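Local coordinates for protein tryptophan synthase alpha chain (Campylobacter jejuni, PDB 3THA) that probably cleaves indoleglycerol phosphate to indole and glyceraldehyde 3-phosphate, as the alpha subunit of tryptophan synthase in the last step of tryptophan biosynthesis, at residues R36-P41 / I85-A90; E59-A64 / S229-F234; L91-Y96 / C118-P123. One frame throughout, in Å; residues are numbered along the deposited sequence.

Contact 1: R36-P41 / I85-A90; sequences RLDQSP and IKTKKA
Asp38 and Lys89 each reach across to the other of two helix-to-strand loops, at the N-terminal ends of the strands of a TIM barrel; one loop leads into strand 44-48 and the other into strand 90-94. Asp38 OD1 takes the backbone N of Lys88 on its syn lone pair at 2.7 Å, with a nearly straight N-H...O angle of 175°. The same oxygen accepts the hydroxyl of Thr87 OG1 at 2.9 Å, which arrives from above the carboxylate plane, 51° out of it. Thr87 OG1, anti to its own backbone N (chi1 -177°), also accepts from Lys89 N in an ST turn, so this hydroxyl is engaged as both donor and acceptor.

Lys89 NZ gives a hydrogen bond of 2.8 Å to Leu37 O, with weak ones to the carbonyls of Asp38 and Ser40. Ile42 O, just beyond the first loop segment, is a further acceptor for NZ. Carbonyls of the 3-10 turn 37-39 and of the residues after it surround NZ and would be expected to stabilise its charge.

The apolar part is carried by Leu37, whose CD2 lies 4.0 Å from Lys89 CB; Leu37 also packs on Leu45 of strand 44-48. Leu37 O accepts from three donors, Lys89 NZ, Ser40 N and Ser40 OG, the last at 3.0 Å.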
ATOM      1  N   ARG B  36      19.103  -8.556  18.435  1.00 61.34           N
ATOM      2  CA  ARG B  36      18.709  -8.138  19.774  1.00 62.09           C
ATOM      3  C   ARG B  36      17.240  -8.452  20.070  1.00 61.46           C
ATOM      4  O   ARG B  36      16.678  -8.079  21.092  1.00 62.92           O
ATOM      5  CB  ARG B  36      19.082  -6.671  20.016  1.00 63.29           C
ATOM      6  CG  ARG B  36      20.560  -6.452  20.447  1.00 65.06           C
ATOM      7  CD  ARG B  36      21.023  -4.997  20.300  1.00 67.52           C
ATOM      8  NE  ARG B  36      20.493  -4.171  21.381  1.00 74.17           N
ATOM      9  CZ  ARG B  36      20.890  -2.932  21.677  1.00 76.82           C
ATOM     10  NH1 ARG B  36      21.843  -2.333  20.973  1.00 77.83           N
ATOM     11  NH2 ARG B  36      20.329  -2.294  22.691  1.00 77.65           N
ATOM     12  N   LEU B  37      16.615  -9.181  19.167  1.00 59.87           N
ATOM     13  CA  LEU B  37      15.182  -9.418  19.252  1.00 59.18           C
ATOM     14  C   LEU B  37      14.831 -10.206  20.520  1.00 60.99           C
ATOM     15  O   LEU B  37      13.821  -9.951  21.152  1.00 61.60           O
ATOM     16  CB  LEU B  37      14.704 -10.123  17.987  1.00 55.88           C
ATOM     17  CG  LEU B  37      13.226 -10.136  17.686  1.00 56.51           C
ATOM     18  CD1 LEU B  37      12.691  -8.651  17.646  1.00 53.05           C
ATOM     19  CD2 LEU B  37      12.979 -10.894  16.370  1.00 52.53           C
ATOM     20  N   ASP B  38      15.663 -11.174  20.860  1.00 62.79           N
ATOM     21  CA  ASP B  38      15.518 -11.934  22.111  1.00 66.04           C
ATOM     22  C   ASP B  38      15.400 -11.078  23.362  1.00 68.22           C
ATOM     23  O   ASP B  38      14.701 -11.453  24.274  1.00 70.41           O
ATOM     24  CB  ASP B  38      16.661 -12.939  22.279  1.00 66.48           C
ATOM     25  CG  ASP B  38      16.466 -14.171  21.421  1.00 65.61           C
ATOM     26  OD1 ASP B  38      15.376 -14.321  20.837  1.00 63.14           O
ATOM     27  OD2 ASP B  38      17.403 -14.981  21.324  1.00 66.73           O
ATOM     28  N   GLN B  39      16.061  -9.930  23.409  1.00 68.97           N
ATOM     29  CA  GLN B  39      15.931  -9.064  24.588  1.00 71.29           C
ATOM     30  C   GLN B  39      14.918  -7.948  24.449  1.00 70.44           C
ATOM     31  O   GLN B  39      14.810  -7.123  25.357  1.00 72.19           O
ATOM     32  CB  GLN B  39      17.259  -8.441  25.004  1.00 72.84           C
ATOM     33  CG  GLN B  39      18.407  -9.409  25.167  1.00 76.06           C
ATOM     34  CD  GLN B  39      19.513  -9.023  24.199  1.00 80.56           C
ATOM     35  OE1 GLN B  39      20.243  -8.043  24.417  1.00 79.26           O
ATOM     36  NE2 GLN B  39      19.603  -9.763  23.082  1.00 79.99           N
ATOM     37  N   SER B  40      14.192  -7.884  23.338  1.00 67.28           N
ATOM     38  CA  SER B  40      13.171  -6.839  23.212  1.00 67.31           C
ATOM     39  C   SER B  40      11.841  -7.412  23.677  1.00 67.13           C
ATOM     40  O   SER B  40      11.689  -8.619  23.673  1.00 67.46           O
ATOM     41  CB  SER B  40      13.051  -6.368  21.756  1.00 65.84           C
ATOM     42  OG  SER B  40      12.405  -7.365  20.980  1.00 64.23           O
ATOM     43  N   PRO B  41      10.859  -6.567  24.042  1.00 67.44           N
ATOM     44  CA  PRO B  41       9.616  -7.169  24.530  1.00 67.16           C
ATOM     45  C   PRO B  41       8.661  -7.633  23.397  1.00 64.87           C
ATOM     46  O   PRO B  41       7.515  -8.032  23.654  1.00 65.78           O
ATOM     47  CB  PRO B  41       9.008  -6.043  25.368  1.00 68.99           C
ATOM     48  CG  PRO B  41       9.434  -4.798  24.665  1.00 68.52           C
ATOM     49  CD  PRO B  41      10.736  -5.102  23.923  1.00 67.78           C
ATOM     50  N   ILE B  85      21.139 -14.928  11.521  1.00 65.80           N
ATOM     51  CA  ILE B  85      20.415 -14.412  12.674  1.00 65.59           C
ATOM     52  C   ILE B  85      20.010 -15.538  13.604  1.00 66.55           C
ATOM     53  O   ILE B  85      19.506 -16.572  13.150  1.00 66.20           O
ATOM     54  CB  ILE B  85      19.156 -13.607  12.175  1.00 64.42           C
ATOM     55  CG1 ILE B  85      19.579 -12.193  11.827  1.00 63.18           C
ATOM     56  CG2 ILE B  85      17.960 -13.632  13.166  1.00 63.82           C
ATOM     57  CD1 ILE B  85      20.745 -11.761  12.565  1.00 67.46           C
ATOM     58  N   LYS B  86      20.219 -15.345  14.898  1.00 67.55           N
ATOM     59  CA  LYS B  86      19.651 -16.281  15.842  1.00 69.35           C
ATOM     60  C   LYS B  86      18.691 -15.589  16.794  1.00 68.52           C
ATOM     61  O   LYS B  86      19.061 -14.683  17.539  1.00 68.84           O
ATOM     62  CB  LYS B  86      20.738 -17.082  16.592  1.00 72.67           C
ATOM     63  CG  LYS B  86      20.218 -18.390  17.336  1.00 77.18           C
ATOM     64  CD  LYS B  86      19.046 -19.128  16.591  1.00 81.56           C
ATOM     65  CE  LYS B  86      18.549 -20.392  17.363  1.00 86.68           C
ATOM     66  NZ  LYS B  86      17.226 -20.930  16.834  1.00 86.89           N
ATOM     67  N   THR B  87      17.435 -16.010  16.744  1.00 67.53           N
ATOM     68  CA  THR B  87      16.444 -15.485  17.685  1.00 67.26           C
ATOM     69  C   THR B  87      15.481 -16.581  18.080  1.00 67.51           C
ATOM     70  O   THR B  87      15.373 -17.579  17.383  1.00 67.03           O
ATOM     71  CB  THR B  87      15.648 -14.293  17.085  1.00 65.30           C
ATOM     72  OG1 THR B  87      14.755 -13.780  18.084  1.00 63.61           O
ATOM     73  CG2 THR B  87      14.847 -14.746  15.863  1.00 63.45           C
ATOM     74  N   LYS B  88      14.787 -16.396  19.195  1.00 68.43           N
ATOM     75  CA  LYS B  88      13.746 -17.344  19.605  1.00 69.55           C
ATOM     76  C   LYS B  88      12.354 -16.863  19.216  1.00 67.20           C
ATOM     77  O   LYS B  88      11.394 -17.622  19.255  1.00 68.25           O
ATOM     78  CB  LYS B  88      13.801 -17.584  21.097  1.00 71.37           C
ATOM     79  CG  LYS B  88      14.941 -18.486  21.500  1.00 77.60           C
ATOM     80  CD  LYS B  88      14.754 -19.926  20.978  1.00 82.38           C
ATOM     81  CE  LYS B  88      16.081 -20.712  20.980  1.00 85.80           C
ATOM     82  NZ  LYS B  88      16.851 -20.638  22.266  1.00 88.48           N
ATOM     83  N   LYS B  89      12.245 -15.597  18.855  1.00 65.02           N
ATOM     84  CA  LYS B  89      10.944 -15.010  18.538  1.00 63.28           C
ATOM     85  C   LYS B  89      10.424 -15.435  17.165  1.00 61.10           C
ATOM     86  O   LYS B  89      11.186 -15.903  16.320  1.00 60.41           O
ATOM     87  CB  LYS B  89      11.022 -13.494  18.633  1.00 62.51           C
ATOM     88  CG  LYS B  89      11.630 -13.007  19.946  1.00 63.94           C
ATOM     89  CD  LYS B  89      10.636 -13.130  21.044  1.00 66.17           C
ATOM     90  CE  LYS B  89      11.288 -12.861  22.371  1.00 67.48           C
ATOM     91  NZ  LYS B  89      11.887 -11.513  22.367  1.00 70.31           N
ATOM     92  N   ALA B  90       9.119 -15.294  16.957  1.00 59.92           N
ATOM     93  CA  ALA B  90       8.498 -15.664  15.690  1.00 58.27           C
ATOM     94  C   ALA B  90       8.776 -14.631  14.608  1.00 56.89           C
ATOM     95  O   ALA B  90       8.556 -13.418  14.820  1.00 57.25           O
ATOM     96  CB  ALA B  90       6.990 -15.867  15.854  1.00 57.74           C
TER

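Contact 2: E59-A64 / S229-F234; sequences EIIADA and SIVKCF
Val231 meets Ile60 through one methyl each: CG2 of Ile60 and CG1 of Val231 are 3.6 Å apart, and the two side chains slide past each other in opposite directions. Both methyls stand anti to their own backbone N, which for Val231 (chi1 176°) turns CG1 to Ile60 and Ala64. That CG1 touches Ala64 CB at 4.2 Å, one turn further along the first helix, so this branch is shared by Ile60 and Ala64. The other branch, Val231 CG2, lies 4.4 Å from Ile61 CG1. Ile60 CD1 approaches Lys232 CB at 4.3 Å, while the rest of the lysine chain leads away.

No hydrogen bond spans the two segments, and the contact is apolar and small, with 197 Å² buried. The axes of 60-64 and 229-233 approach to 9.8 Å at an angle of 46°.

In the TIM barrel, helix 60-70 after strand 44-48 here meets the short helix 228-233 after the last strand, 223-226; in alpha subunits of tryptophan synthase the N-terminal end of that short helix typically binds the substrate phosphate. Glu59, the N-cap of helix 60-70, accepts from the backbone N of Asp57, a predicted catalytic proton acceptor, and Glu59 of the second subunit, another copy of this chain, accepts from Ile60 N through OE1. Strand 15-21 supplies Tyr19, touched by Ile61 and Val231, and Val21, touched by Ala64, while helix 239-248 packs on Ile230 and Cys233.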
ATOM      1  N   GLU B  59       4.711   8.586   2.456  1.00 80.23           N
ATOM      2  CA  GLU B  59       4.542   7.771   3.677  1.00 77.86           C
ATOM      3  C   GLU B  59       5.765   7.175   4.389  1.00 75.40           C
ATOM      4  O   GLU B  59       6.705   6.686   3.755  1.00 75.03           O
ATOM      5  CB  GLU B  59       3.500   6.638   3.479  1.00 75.88           C
ATOM      6  CG  GLU B  59       3.126   6.273   2.059  1.00 76.63           C
ATOM      7  CD  GLU B  59       1.881   6.993   1.530  1.00 78.08           C
ATOM      8  OE1 GLU B  59       0.723   6.585   1.817  1.00 82.70           O
ATOM      9  OE2 GLU B  59       2.050   7.937   0.768  1.00 78.42           O
ATOM     10  N   ILE B  60       5.693   7.147   5.716  1.00 73.87           N
ATOM     11  CA  ILE B  60       6.729   6.504   6.536  1.00 72.08           C
ATOM     12  C   ILE B  60       7.263   5.227   5.917  1.00 69.87           C
ATOM     13  O   ILE B  60       8.495   5.131   5.649  1.00 69.86           O
ATOM     14  CB  ILE B  60       6.209   6.124   7.927  1.00 71.87           C
ATOM     15  CG1 ILE B  60       5.772   7.379   8.705  1.00 76.75           C
ATOM     16  CG2 ILE B  60       7.248   5.390   8.639  1.00 68.73           C
ATOM     17  CD1 ILE B  60       5.330   7.115  10.134  1.00 79.25           C
ATOM     18  N   ILE B  61       6.352   4.257   5.685  1.00 67.63           N
ATOM     19  CA  ILE B  61       6.753   2.931   5.223  1.00 64.65           C
ATOM     20  C   ILE B  61       7.375   2.942   3.809  1.00 65.32           C
ATOM     21  O   ILE B  61       8.289   2.126   3.508  1.00 64.23           O
ATOM     22  CB  ILE B  61       5.595   1.891   5.372  1.00 63.45           C
ATOM     23  CG1 ILE B  61       5.264   1.705   6.853  1.00 61.63           C
ATOM     24  CG2 ILE B  61       5.951   0.551   4.724  1.00 60.29           C
ATOM     25  CD1 ILE B  61       4.156   0.826   7.138  1.00 55.19           C
ATOM     26  N   ALA B  62       6.948   3.898   2.972  1.00 66.29           N
ATOM     27  CA  ALA B  62       7.398   3.896   1.582  1.00 66.19           C
ATOM     28  C   ALA B  62       8.814   4.426   1.467  1.00 65.84           C
ATOM     29  O   ALA B  62       9.753   3.766   0.953  1.00 64.55           O
ATOM     30  CB  ALA B  62       6.399   4.651   0.648  1.00 68.00           C
ATOM     31  N   ASP B  63       9.001   5.603   2.011  1.00 67.80           N
ATOM     32  CA  ASP B  63      10.366   6.077   2.257  1.00 67.51           C
ATOM     33  C   ASP B  63      11.337   4.964   2.684  1.00 64.75           C
ATOM     34  O   ASP B  63      12.414   4.798   2.057  1.00 63.65           O
ATOM     35  CB  ASP B  63      10.343   7.245   3.214  1.00 70.03           C
ATOM     36  CG  ASP B  63      10.147   8.583   2.479  1.00 75.73           C
ATOM     37  OD1 ASP B  63      11.114   9.105   1.847  1.00 77.16           O
ATOM     38  OD2 ASP B  63       9.004   9.105   2.524  1.00 83.39           O
ATOM     39  N   ALA B  64      10.932   4.168   3.680  1.00 62.76           N
ATOM     40  CA  ALA B  64      11.782   3.093   4.224  1.00 61.22           C
ATOM     41  C   ALA B  64      12.171   2.120   3.112  1.00 61.12           C
ATOM     42  O   ALA B  64      13.375   1.678   2.996  1.00 59.50           O
ATOM     43  CB  ALA B  64      11.056   2.349   5.304  1.00 59.65           C
ATOM     44  N   SER B 229       4.433   3.318  13.442  1.00 66.47           N
ATOM     45  CA  SER B 229       5.172   3.825  14.585  1.00 66.83           C
ATOM     46  C   SER B 229       6.517   3.188  14.874  1.00 65.58           C
ATOM     47  O   SER B 229       7.461   3.907  15.177  1.00 67.27           O
ATOM     48  CB  SER B 229       4.325   3.729  15.826  1.00 67.52           C
ATOM     49  OG  SER B 229       3.370   4.733  15.757  1.00 71.63           O
ATOM     50  N   ILE B 230       6.602   1.855  14.816  1.00 63.30           N
ATOM     51  CA  ILE B 230       7.864   1.166  15.052  1.00 62.46           C
ATOM     52  C   ILE B 230       8.836   1.617  13.980  1.00 61.91           C
ATOM     53  O   ILE B 230       9.928   2.072  14.290  1.00 62.79           O
ATOM     54  CB  ILE B 230       7.724  -0.393  15.084  1.00 61.14           C
ATOM     55  CG1 ILE B 230       7.629  -0.911  16.530  1.00 62.61           C
ATOM     56  CG2 ILE B 230       8.994  -1.077  14.545  1.00 59.43           C
ATOM     57  CD1 ILE B 230       6.427  -0.491  17.286  1.00 62.59           C
ATOM     58  N   VAL B 231       8.420   1.542  12.722  1.00 61.03           N
ATOM     59  CA  VAL B 231       9.252   2.040  11.637  1.00 61.87           C
ATOM     60  C   VAL B 231       9.779   3.469  11.943  1.00 65.09           C
ATOM     61  O   VAL B 231      10.931   3.793  11.616  1.00 65.96           O
ATOM     62  CB  VAL B 231       8.533   1.953  10.251  1.00 60.58           C
ATOM     63  CG1 VAL B 231       9.400   2.574   9.137  1.00 61.37           C
ATOM     64  CG2 VAL B 231       8.222   0.495   9.900  1.00 56.87           C
ATOM     65  N   LYS B 232       8.966   4.293  12.615  1.00 67.18           N
ATOM     66  CA  LYS B 232       9.357   5.675  12.885  1.00 71.04           C
ATOM     67  C   LYS B 232      10.521   5.687  13.878  1.00 71.30           C
ATOM     68  O   LYS B 232      11.348   6.586  13.846  1.00 73.22           O
ATOM     69  CB  LYS B 232       8.161   6.583  13.308  1.00 73.05           C
ATOM     70  CG  LYS B 232       7.903   6.774  14.829  1.00 77.23           C
ATOM     71  CD  LYS B 232       6.824   7.862  15.124  1.00 85.69           C
ATOM     72  CE  LYS B 232       5.370   7.354  14.851  1.00 87.05           C
ATOM     73  NZ  LYS B 232       4.264   8.218  15.408  1.00 90.99           N
ATOM     74  N   CYS B 233      10.589   4.665  14.725  1.00 70.31           N
ATOM     75  CA  CYS B 233      11.731   4.499  15.655  1.00 70.81           C
ATOM     76  C   CYS B 233      13.021   4.308  14.886  1.00 68.96           C
ATOM     77  O   CYS B 233      14.025   4.841  15.236  1.00 69.45           O
ATOM     78  CB  CYS B 233      11.512   3.306  16.600  1.00 70.00           C
ATOM     79  SG  CYS B 233      10.010   3.512  17.593  1.00 71.45           S
ATOM     80  N   PHE B 234      12.967   3.579  13.795  1.00 66.79           N
ATOM     81  CA  PHE B 234      14.171   3.301  13.057  1.00 65.92           C
ATOM     82  C   PHE B 234      14.797   4.495  12.342  1.00 67.40           C
ATOM     83  O   PHE B 234      15.828   4.350  11.679  1.00 66.99           O
ATOM     84  CB  PHE B 234      13.920   2.165  12.074  1.00 63.05           C
ATOM     85  CG  PHE B 234      13.878   0.815  12.714  1.00 62.18           C
ATOM     86  CD1 PHE B 234      14.837  -0.156  12.399  1.00 61.80           C
ATOM     87  CD2 PHE B 234      12.888   0.494  13.630  1.00 60.50           C
ATOM     88  CE1 PHE B 234      14.776  -1.434  12.974  1.00 59.92           C
ATOM     89  CE2 PHE B 234      12.836  -0.775  14.212  1.00 60.50           C
ATOM     90  CZ  PHE B 234      13.786  -1.740  13.876  1.00 58.78           C
TER

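Contact 3: L91-Y96 / C118-P123; sequences LVFMVY and CALIVP
Neighbouring parallel strands of the TIM barrel, the third and fourth in order, join here as Val92, Phe93 and Met94 run beside Ala119, Leu120 and Ile121. Backbone bonds alternate across the pair: Cys118 N to Leu91 O, Ile121 N to Phe93 O at 2.8 Å and Val95 N to Ile121 O, with a weak one from Phe93 N to Ala119 O. CA-H...O contacts lie among them, including Met94 CA to Ile121 O.

Val92, Met94, Ala119 and Ile121 share one face. Val92 divides its branches, CG2 against Ala119 CB at 3.7 Å and CG1 against Ile121 CG1 at 3.8 Å, the latter pair of side chains crossing at about a right angle. Met94, a selenomethionine extended beyond CG, brings SE to 4.0 Å from Ile121 CD1. On the opposite face, Leu120 CD2 lies at the edge of the Phe93 ring, near its plane, and touches Phe93 CB at 3.8 Å. Past the strand ends, Tyr96 CE1 rests against Pro123 CB at 3.8 Å, the two side chains again crossing nearly at right angles.

Met94 and Ile121 both touch Glu46, a predicted catalytic proton acceptor on strand 44-48, consistent with a place beside the active site. Strands 44-48 and 143-148 flank the pair by backbone bonds, and helix 75-83 packs on the Phe93 side chain through Val78, Phe79 and Leu82.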
ATOM      1  N   LEU B  91       9.208 -15.127  13.447  1.00 55.20           N
ATOM      2  CA  LEU B  91       9.435 -14.318  12.267  1.00 53.92           C
ATOM      3  C   LEU B  91       8.345 -14.550  11.197  1.00 54.28           C
ATOM      4  O   LEU B  91       8.066 -15.684  10.798  1.00 54.46           O
ATOM      5  CB  LEU B  91      10.830 -14.600  11.721  1.00 53.34           C
ATOM      6  CG  LEU B  91      11.970 -14.318  12.718  1.00 53.10           C
ATOM      7  CD1 LEU B  91      13.320 -14.688  12.139  1.00 49.87           C
ATOM      8  CD2 LEU B  91      11.955 -12.831  13.199  1.00 50.22           C
ATOM      9  N   VAL B  92       7.721 -13.458  10.769  1.00 54.15           N
ATOM     10  CA  VAL B  92       6.618 -13.487   9.831  1.00 53.45           C
ATOM     11  C   VAL B  92       6.913 -12.503   8.674  1.00 52.61           C
ATOM     12  O   VAL B  92       7.155 -11.317   8.908  1.00 52.60           O
ATOM     13  CB  VAL B  92       5.287 -13.083  10.539  1.00 53.92           C
ATOM     14  CG1 VAL B  92       4.176 -12.805   9.526  1.00 52.10           C
ATOM     15  CG2 VAL B  92       4.837 -14.204  11.459  1.00 54.27           C
ATOM     16  N   PHE B  93       6.922 -13.001   7.437  1.00 51.15           N
ATOM     17  CA  PHE B  93       6.999 -12.116   6.297  1.00 49.97           C
ATOM     18  C   PHE B  93       5.710 -11.355   6.104  1.00 50.01           C
ATOM     19  O   PHE B  93       4.618 -11.893   6.244  1.00 51.23           O
ATOM     20  CB  PHE B  93       7.314 -12.870   5.024  1.00 49.97           C
ATOM     21  CG  PHE B  93       8.765 -13.072   4.789  1.00 49.99           C
ATOM     22  CD1 PHE B  93       9.678 -12.057   5.055  1.00 50.12           C
ATOM     23  CD2 PHE B  93       9.224 -14.269   4.285  1.00 54.23           C
ATOM     24  CE1 PHE B  93      11.034 -12.238   4.835  1.00 49.96           C
ATOM     25  CE2 PHE B  93      10.598 -14.480   4.073  1.00 55.04           C
ATOM     26  CZ  PHE B  93      11.490 -13.463   4.336  1.00 54.57           C
HETATM   27  N   MSE B  94       5.839 -10.084   5.786  1.00 49.75           N
HETATM   28  CA  MSE B  94       4.748  -9.333   5.231  1.00 49.70           C
HETATM   29  C   MSE B  94       5.342  -8.729   3.970  1.00 49.35           C
HETATM   30  O   MSE B  94       6.171  -7.862   4.041  1.00 50.25           O
HETATM   31  CB  MSE B  94       4.258  -8.296   6.225  1.00 50.34           C
HETATM   32  CG  MSE B  94       3.275  -7.310   5.715  1.00 53.85           C
HETATM   33 SE   MSE B  94       2.267  -6.753   7.292  0.65 66.17          SE
HETATM   34  CE  MSE B  94       1.307  -5.292   6.585  1.00 54.18           C
ATOM     35  N   VAL B  95       4.951  -9.260   2.820  1.00 48.82           N
ATOM     36  CA  VAL B  95       5.406  -8.797   1.521  1.00 48.58           C
ATOM     37  C   VAL B  95       4.214  -8.738   0.575  1.00 48.13           C
ATOM     38  O   VAL B  95       3.233  -9.419   0.767  1.00 47.91           O
ATOM     39  CB  VAL B  95       6.450  -9.801   0.891  1.00 48.75           C
ATOM     40  CG1 VAL B  95       7.751  -9.792   1.657  1.00 48.92           C
ATOM     41  CG2 VAL B  95       5.900 -11.197   0.844  1.00 47.71           C
ATOM     42  N   TYR B  96       4.322  -7.937  -0.463  1.00 48.58           N
ATOM     43  CA  TYR B  96       3.368  -8.004  -1.537  1.00 50.20           C
ATOM     44  C   TYR B  96       3.667  -9.194  -2.388  1.00 50.52           C
ATOM     45  O   TYR B  96       4.804  -9.688  -2.395  1.00 50.71           O
ATOM     46  CB  TYR B  96       3.488  -6.795  -2.376  1.00 51.23           C
ATOM     47  CG  TYR B  96       2.946  -5.579  -1.718  1.00 54.77           C
ATOM     48  CD1 TYR B  96       1.597  -5.365  -1.691  1.00 55.17           C
ATOM     49  CD2 TYR B  96       3.786  -4.638  -1.118  1.00 58.56           C
ATOM     50  CE1 TYR B  96       1.075  -4.256  -1.144  1.00 58.95           C
ATOM     51  CE2 TYR B  96       3.253  -3.499  -0.541  1.00 61.98           C
ATOM     52  CZ  TYR B  96       1.879  -3.321  -0.576  1.00 61.66           C
ATOM     53  OH  TYR B  96       1.247  -2.217  -0.043  1.00 65.60           O
ATOM     54  N   CYS B 118       7.624 -18.447   9.886  1.00 60.09           N
ATOM     55  CA  CYS B 118       6.530 -19.334  10.281  1.00 60.82           C
ATOM     56  C   CYS B 118       5.207 -18.916   9.663  1.00 59.44           C
ATOM     57  O   CYS B 118       4.235 -19.657   9.774  1.00 60.65           O
ATOM     58  CB  CYS B 118       6.407 -19.367  11.815  1.00 61.82           C
ATOM     59  SG  CYS B 118       5.709 -17.834  12.477  1.00 64.64           S
ATOM     60  N   ALA B 119       5.152 -17.728   9.037  1.00 57.41           N
ATOM     61  CA  ALA B 119       3.905 -17.220   8.427  1.00 55.52           C
ATOM     62  C   ALA B 119       4.120 -16.091   7.431  1.00 54.89           C
ATOM     63  O   ALA B 119       5.084 -15.329   7.547  1.00 55.50           O
ATOM     64  CB  ALA B 119       2.962 -16.752   9.493  1.00 55.15           C
ATOM     65  N   LEU B 120       3.182 -15.933   6.496  1.00 53.81           N
ATOM     66  CA  LEU B 120       3.225 -14.849   5.538  1.00 52.45           C
ATOM     67  C   LEU B 120       1.955 -14.075   5.655  1.00 52.28           C
ATOM     68  O   LEU B 120       0.894 -14.664   5.781  1.00 53.55           O
ATOM     69  CB  LEU B 120       3.265 -15.390   4.117  1.00 53.18           C
ATOM     70  CG  LEU B 120       4.208 -16.545   3.766  1.00 55.62           C
ATOM     71  CD1 LEU B 120       3.903 -17.026   2.352  1.00 58.88           C
ATOM     72  CD2 LEU B 120       5.659 -16.097   3.841  1.00 57.93           C
ATOM     73  N   ILE B 121       2.056 -12.755   5.594  1.00 50.57           N
ATOM     74  CA  ILE B 121       0.930 -11.893   5.406  1.00 49.75           C
ATOM     75  C   ILE B 121       1.135 -11.226   4.034  1.00 49.59           C
ATOM     76  O   ILE B 121       2.161 -10.577   3.808  1.00 50.03           O
ATOM     77  CB  ILE B 121       0.942 -10.784   6.449  1.00 50.75           C
ATOM     78  CG1 ILE B 121       1.081 -11.362   7.858  1.00 51.77           C
ATOM     79  CG2 ILE B 121      -0.291  -9.859   6.314  1.00 50.57           C
ATOM     80  CD1 ILE B 121       1.253 -10.308   8.928  1.00 54.94           C
ATOM     81  N   VAL B 122       0.170 -11.351   3.122  1.00 48.67           N
ATOM     82  CA  VAL B 122       0.318 -10.757   1.792  1.00 47.53           C
ATOM     83  C   VAL B 122      -0.794  -9.735   1.601  1.00 48.44           C
ATOM     84  O   VAL B 122      -1.965 -10.109   1.364  1.00 48.78           O
ATOM     85  CB  VAL B 122       0.290 -11.812   0.653  1.00 48.20           C
ATOM     86  CG1 VAL B 122       0.705 -11.161  -0.649  1.00 47.64           C
ATOM     87  CG2 VAL B 122       1.249 -13.047   0.972  1.00 46.30           C
ATOM     88  N   PRO B 123      -0.449  -8.446   1.775  1.00 48.13           N
ATOM     89  CA  PRO B 123      -1.412  -7.399   1.630  1.00 49.13           C
ATOM     90  C   PRO B 123      -1.924  -7.425   0.218  1.00 49.90           C
ATOM     91  O   PRO B 123      -1.129  -7.604  -0.740  1.00 49.25           O
ATOM     92  CB  PRO B 123      -0.559  -6.096   1.812  1.00 49.28           C
ATOM     93  CG  PRO B 123       0.572  -6.547   2.639  1.00 49.39           C
ATOM     94  CD  PRO B 123       0.883  -7.920   2.156  1.00 47.26           C
TER

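In the fold
From the N terminus, the chain passes strand 15-21 and helix 27-35 to reach 36-41, and contact 1 closes a loop at 85-90 that holds strand 44-48 and helices 60-70 and 75-83. Contact 2 starts inside this loop, at 59-64, and closes only at 229-234, so the two cross. Directly after 85-90 the chain runs on as strand 90-94, which contact 3 joins to strand 117-121 over helices 97-103 and 105-114; it follows contact 1 and nests within contact 2. Contacts 1 and 3 touch where Leu37 packs on Leu91 and Ala90 on Cys118. Contact 2 ties the helix after strand 44-48 to the short helix after the last strand, 223-226.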